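Local structure of lipolytic protein G-D-S-L family (Chitinophaga pinensis, 4Q7Q) at residues R28-L41 and D241-F255. The protein probably hydrolyses ester bonds, as a GDSL-family lipase or acylhydrolase of the SGNH hydrolase clan, though its substrate is unknown. Sequence-based numbering, arbitrary orientation. Where two conformers were deposited one is given.
Sequences RVSKGYLTRLNEIL and DKGNAIIASALADVF
Helices 33-40 and 241-255 pack side by side against the parallel sheet of the SGNH-hydrolase alpha/beta fold, crossing at -49° with their axes 8.3 Å apart. A248 lies at the centre: its CB enters a hole formed by Y33, R36, L37 and I40, 3.6 Å from R36 CB. In return, L37 sits as a knob among A248, L251, A252 and F255. With its CG anti to the backbone N (chi1 -177°), L37 sends CD2 to A252 CB (3.6 Å) and CD1 to the edge of the F255 ring, while L41 CD1 rests against F255 CB. The Y33 ring takes I247 CG2 in an off-centre CH-pi contact and L251 CD2 at its edge, while its hydroxyl bonds to T16.

Polar contacts gather at the first turn of helix 241-255. D241 OD1 accepts from S30 N (2.9 Å) and K31 N (3.0 Å), both on its syn side, and OD2 receives S30 OG at 2.9 Å. In the modelled conformer, R36 NH1 descends on OD1 from above the carboxylate plane in a salt bridge (3.1 Å), its guanidinium between K31 CB and D241 O, and NE donates to K31 O (2.9 Å). The two backbone N-H groups and S30 OG thus tie the loop before helix 33-40 to the start of helix 241-255, and R36, so placed, would probably help stabilise D241 as a carboxylate.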
loop_
_atom_site.group_PDB
_atom_site.type_symbol
_atom_site.label_atom_id
_atom_site.label_comp_id
_atom_site.label_asym_id
_atom_site.label_seq_id
_atom_site.Cartn_x
_atom_site.Cartn_y
_atom_site.Cartn_z
ATOM N N ARG A 28 6.441 -3.195 15.828
ATOM C CA ARG A 28 7.092 -1.939 15.475
ATOM C C ARG A 28 6.066 -0.831 15.292
ATOM O O ARG A 28 6.404 0.352 15.353
ATOM C CB ARG A 28 7.904 -2.086 14.184
ATOM C CG ARG A 28 9.045 -3.087 14.257
ATOM C CD ARG A 28 10.398 -2.427 14.083
ATOM N NE ARG A 28 11.475 -3.390 14.288
ATOM C CZ ARG A 28 12.434 -3.659 13.410
ATOM N NH1 ARG A 28 12.477 -3.024 12.246
ATOM N NH2 ARG A 28 13.368 -4.555 13.707
ATOM N N VAL A 29 4.817 -1.221 15.058
ATOM C CA VAL A 29 3.730 -0.272 14.831
ATOM C C VAL A 29 2.696 -0.383 15.949
ATOM O O VAL A 29 2.359 -1.487 16.377
ATOM C CB VAL A 29 3.041 -0.560 13.478
ATOM C CG1 VAL A 29 1.833 0.355 13.264
ATOM C CG2 VAL A 29 4.041 -0.428 12.341
ATOM N N SER A 30 2.186 0.753 16.415
ATOM C CA SER A 30 1.177 0.744 17.476
ATOM C C SER A 30 -0.224 1.129 16.980
ATOM O O SER A 30 -1.222 0.746 17.583
ATOM C CB SER A 30 1.602 1.630 18.651
ATOM O OG SER A 30 1.642 2.995 18.279
ATOM N N LYS A 31 -0.295 1.877 15.883
ATOM C CA LYS A 31 -1.583 2.248 15.303
ATOM C C LYS A 31 -1.477 2.308 13.786
ATOM O O LYS A 31 -0.652 3.043 13.243
ATOM C CB LYS A 31 -2.076 3.600 15.840
ATOM C CG LYS A 31 -2.515 3.617 17.310
ATOM C CD LYS A 31 -3.032 4.997 17.713
ATOM C CE LYS A 31 -3.402 5.040 19.187
ATOM N NZ LYS A 31 -3.959 6.361 19.600
ATOM N N GLY A 32 -2.312 1.525 13.110
ATOM C CA GLY A 32 -2.356 1.513 11.656
ATOM C C GLY A 32 -3.183 2.657 11.096
ATOM O O GLY A 32 -3.728 3.458 11.851
ATOM N N TYR A 33 -3.301 2.741 9.776
ATOM C CA TYR A 33 -3.958 3.915 9.194
ATOM C C TYR A 33 -5.486 3.914 9.325
ATOM O O TYR A 33 -6.100 4.981 9.309
ATOM C CB TYR A 33 -3.493 4.190 7.749
ATOM C CG TYR A 33 -4.201 3.393 6.676
ATOM C CD1 TYR A 33 -5.380 3.860 6.095
ATOM C CD2 TYR A 33 -3.680 2.189 6.219
ATOM C CE1 TYR A 33 -6.022 3.142 5.114
ATOM C CE2 TYR A 33 -4.327 1.461 5.235
ATOM C CZ TYR A 33 -5.489 1.942 4.682
ATOM O OH TYR A 33 -6.130 1.203 3.717
ATOM N N LEU A 34 -6.096 2.737 9.471
ATOM C CA LEU A 34 -7.549 2.676 9.691
ATOM C C LEU A 34 -7.892 3.218 11.072
ATOM O O LEU A 34 -8.823 4.022 11.239
ATOM C CB LEU A 34 -8.082 1.242 9.586
ATOM C CG LEU A 34 -7.667 0.397 8.377
ATOM C CD1 LEU A 34 -8.390 -0.955 8.392
ATOM C CD2 LEU A 34 -7.920 1.124 7.075
ATOM N N THR A 35 -7.131 2.764 12.062
ATOM C CA THR A 35 -7.284 3.213 13.444
ATOM C C THR A 35 -7.080 4.720 13.533
ATOM O O THR A 35 -7.878 5.428 14.143
ATOM C CB THR A 35 -6.294 2.474 14.359
ATOM O OG1 THR A 35 -6.587 1.071 14.325
ATOM C CG2 THR A 35 -6.358 2.987 15.805
ATOM N N ARG A 36 -6.027 5.217 12.893
ATOM C CA ARG A 36 -5.734 6.643 12.933
ATOM C C ARG A 36 -6.784 7.475 12.197
ATOM O O ARG A 36 -7.137 8.562 12.648
ATOM C CB ARG A 36 -4.340 6.916 12.385
ATOM C CG ARG A 36 -3.243 6.311 13.234
ATOM C CD ARG A 36 -1.856 6.549 12.627
ATOM N NE ARG A 36 -0.803 5.955 13.449
ATOM C CZ ARG A 36 -0.317 6.518 14.549
ATOM N NH1 ARG A 36 0.625 5.907 15.252
ATOM N NH2 ARG A 36 -0.774 7.699 14.947
ATOM N N LEU A 37 -7.286 6.968 11.070
ATOM C CA LEU A 37 -8.362 7.662 10.360
ATOM C C LEU A 37 -9.561 7.825 11.289
ATOM O O LEU A 37 -10.137 8.910 11.400
ATOM C CB LEU A 37 -8.774 6.904 9.086
ATOM C CG LEU A 37 -9.842 7.511 8.151
ATOM C CD1 LEU A 37 -11.299 7.415 8.684
ATOM C CD2 LEU A 37 -9.494 8.953 7.800
ATOM N N ASN A 38 -9.949 6.737 11.942
ATOM C CA ASN A 38 -11.076 6.780 12.861
ATOM C C ASN A 38 -10.872 7.750 14.026
ATOM O O ASN A 38 -11.822 8.351 14.495
ATOM C CB ASN A 38 -11.429 5.369 13.348
ATOM C CG ASN A 38 -12.423 5.382 14.490
ATOM O OD1 ASN A 38 -12.043 5.219 15.650
ATOM N ND2 ASN A 38 -13.701 5.587 14.169
ATOM N N GLU A 39 -9.636 7.932 14.481
ATOM C CA GLU A 39 -9.402 8.924 15.530
ATOM C C GLU A 39 -9.697 10.336 15.024
ATOM O O GLU A 39 -10.211 11.172 15.763
ATOM C CB GLU A 39 -7.975 8.840 16.065
ATOM C CG GLU A 39 -7.669 7.545 16.789
ATOM C CD GLU A 39 -6.219 7.436 17.240
ATOM O OE1 GLU A 39 -5.356 8.184 16.724
ATOM O OE2 GLU A 39 -5.945 6.599 18.122
ATOM N N ILE A 40 -9.368 10.594 13.765
ATOM C CA ILE A 40 -9.622 11.900 13.169
ATOM C C ILE A 40 -11.117 12.081 12.875
ATOM O O ILE A 40 -11.697 13.136 13.155
ATOM C CB ILE A 40 -8.800 12.071 11.880
ATOM C CG1 ILE A 40 -7.308 11.883 12.180
ATOM C CG2 ILE A 40 -9.056 13.432 11.250
ATOM C CD1 ILE A 40 -6.445 11.691 10.937
ATOM N N LEU A 41 -11.731 11.041 12.316
ATOM C CA LEU A 41 -13.147 11.051 11.972
ATOM C C LEU A 41 -13.855 9.913 12.699
ATOM O O LEU A 41 -14.019 8.825 12.148
ATOM C CB LEU A 41 -13.332 10.916 10.459
ATOM C CG LEU A 41 -12.572 11.946 9.620
ATOM C CD1 LEU A 41 -12.736 11.663 8.139
ATOM C CD2 LEU A 41 -12.998 13.386 9.960
ATOM N N ASP A 241 4.393 3.975 12.437
ATOM C CA ASP A 241 3.394 4.856 13.026
ATOM C C ASP A 241 3.360 6.196 12.293
ATOM O O ASP A 241 2.283 6.711 11.987
ATOM C CB ASP A 241 3.683 5.092 14.508
ATOM C CG ASP A 241 3.203 3.953 15.388
ATOM O OD1 ASP A 241 2.218 3.291 15.022
ATOM O OD2 ASP A 241 3.802 3.734 16.464
ATOM N N LYS A 242 4.541 6.746 12.007
ATOM C CA LYS A 242 4.655 8.011 11.285
ATOM C C LYS A 242 4.058 7.919 9.878
ATOM O O LYS A 242 3.298 8.797 9.466
ATOM C CB LYS A 242 6.116 8.453 11.208
ATOM C CG LYS A 242 6.317 9.781 10.508
ATOM C CD LYS A 242 7.786 10.160 10.432
ATOM C CE LYS A 242 7.957 11.544 9.830
ATOM N N GLY A 243 4.401 6.862 9.144
ATOM C CA GLY A 243 3.829 6.652 7.827
ATOM C C GLY A 243 2.311 6.542 7.868
ATOM O O GLY A 243 1.618 7.177 7.072
ATOM N N ASN A 244 1.788 5.742 8.798
ATOM C CA ASN A 244 0.343 5.572 8.929
ATOM C C ASN A 244 -0.387 6.870 9.280
ATOM O O ASN A 244 -1.518 7.089 8.834
ATOM C CB ASN A 244 0.005 4.479 9.942
ATOM C CG ASN A 244 0.213 3.098 9.386
ATOM O OD1 ASN A 244 -0.185 2.807 8.261
ATOM N ND2 ASN A 244 0.843 2.235 10.165
ATOM N N ALA A 245 0.259 7.727 10.065
ATOM C CA ALA A 245 -0.332 9.019 10.415
ATOM C C ALA A 245 -0.473 9.915 9.181
ATOM O O ALA A 245 -1.501 10.557 8.984
ATOM C CB ALA A 245 0.475 9.718 11.518
ATOM N N ILE A 246 0.556 9.944 8.342
ATOM C CA ILE A 246 0.511 10.742 7.118
ATOM C C ILE A 246 -0.574 10.220 6.169
ATOM O O ILE A 246 -1.360 10.993 5.616
ATOM C CB ILE A 246 1.894 10.778 6.427
ATOM C CG1 ILE A 246 2.891 11.548 7.308
ATOM C CG2 ILE A 246 1.788 11.427 5.052
ATOM C CD1 ILE A 246 4.345 11.302 6.965
ATOM N N ILE A 247 -0.619 8.908 5.987
ATOM C CA ILE A 247 -1.661 8.298 5.168
ATOM C C ILE A 247 -3.062 8.627 5.702
ATOM O O ILE A 247 -3.940 9.049 4.950
ATOM C CB ILE A 247 -1.487 6.772 5.099
ATOM C CG1 ILE A 247 -0.189 6.427 4.369
ATOM C CG2 ILE A 247 -2.671 6.134 4.394
ATOM C CD1 ILE A 247 0.170 4.957 4.421
ATOM N N ALA A 248 -3.270 8.448 7.001
ATOM C CA ALA A 248 -4.578 8.699 7.587
ATOM C C ALA A 248 -5.014 10.150 7.416
ATOM O O ALA A 248 -6.188 10.426 7.162
ATOM C CB ALA A 248 -4.593 8.308 9.050
ATOM N N SER A 249 -4.075 11.081 7.559
ATOM C CA SER A 249 -4.382 12.498 7.401
ATOM C C SER A 249 -4.805 12.822 5.971
ATOM O O SER A 249 -5.749 13.579 5.752
ATOM C CB SER A 249 -3.184 13.358 7.795
ATOM O OG SER A 249 -3.460 14.729 7.574
ATOM N N ALA A 250 -4.098 12.247 5.002
ATOM C CA ALA A 250 -4.411 12.467 3.594
ATOM C C ALA A 250 -5.787 11.894 3.277
ATOM O O ALA A 250 -6.576 12.503 2.551
ATOM C CB ALA A 250 -3.349 11.837 2.706
ATOM N N LEU A 251 -6.071 10.719 3.832
ATOM C CA LEU A 251 -7.351 10.065 3.605
ATOM C C LEU A 251 -8.478 10.851 4.260
ATOM O O LEU A 251 -9.554 11.010 3.683
ATOM C CB LEU A 251 -7.317 8.630 4.133
ATOM C CG LEU A 251 -8.576 7.791 3.906
ATOM C CD1 LEU A 251 -8.950 7.760 2.426
ATOM C CD2 LEU A 251 -8.404 6.375 4.450
ATOM N N ALA A 252 -8.219 11.359 5.459
ATOM C CA ALA A 252 -9.225 12.150 6.158
ATOM C C ALA A 252 -9.625 13.400 5.375
ATOM O O ALA A 252 -10.800 13.758 5.348
ATOM C CB ALA A 252 -8.761 12.507 7.572
ATOM N N ASP A 253 -8.659 14.047 4.724
ATOM C CA ASP A 253 -8.951 15.228 3.911
ATOM C C ASP A 253 -9.940 14.901 2.793
ATOM O O ASP A 253 -10.872 15.658 2.528
ATOM C CB ASP A 253 -7.668 15.816 3.312
ATOM C CG ASP A 253 -6.760 16.439 4.358
ATOM O OD1 ASP A 253 -7.245 16.747 5.467
ATOM O OD2 ASP A 253 -5.561 16.632 4.066
ATOM N N VAL A 254 -9.729 13.769 2.131
ATOM C CA VAL A 254 -10.614 13.354 1.050
ATOM C C VAL A 254 -12.011 12.996 1.573
ATOM O O VAL A 254 -13.026 13.380 0.989
ATOM C CB VAL A 254 -10.012 12.177 0.273
ATOM C CG1 VAL A 254 -11.053 11.566 -0.649
ATOM C CG2 VAL A 254 -8.793 12.646 -0.514
ATOM N N PHE A 255 -12.064 12.268 2.681
ATOM C CA PHE A 255 -13.346 11.951 3.297
ATOM C C PHE A 255 -14.108 13.228 3.640
ATOM O O PHE A 255 -15.318 13.307 3.417
ATOM C CB PHE A 255 -13.155 11.082 4.543
ATOM C CG PHE A 255 -12.907 9.624 4.243
ATOM C CD1 PHE A 255 -12.928 9.142 2.940
ATOM C CD2 PHE A 255 -12.662 8.731 5.271
ATOM C CE1 PHE A 255 -12.713 7.795 2.670
ATOM C CE2 PHE A 255 -12.442 7.388 5.009
ATOM C CZ PHE A 255 -12.469 6.918 3.703
HETATM O O HOH W 1 6.278 2.652 14.063
#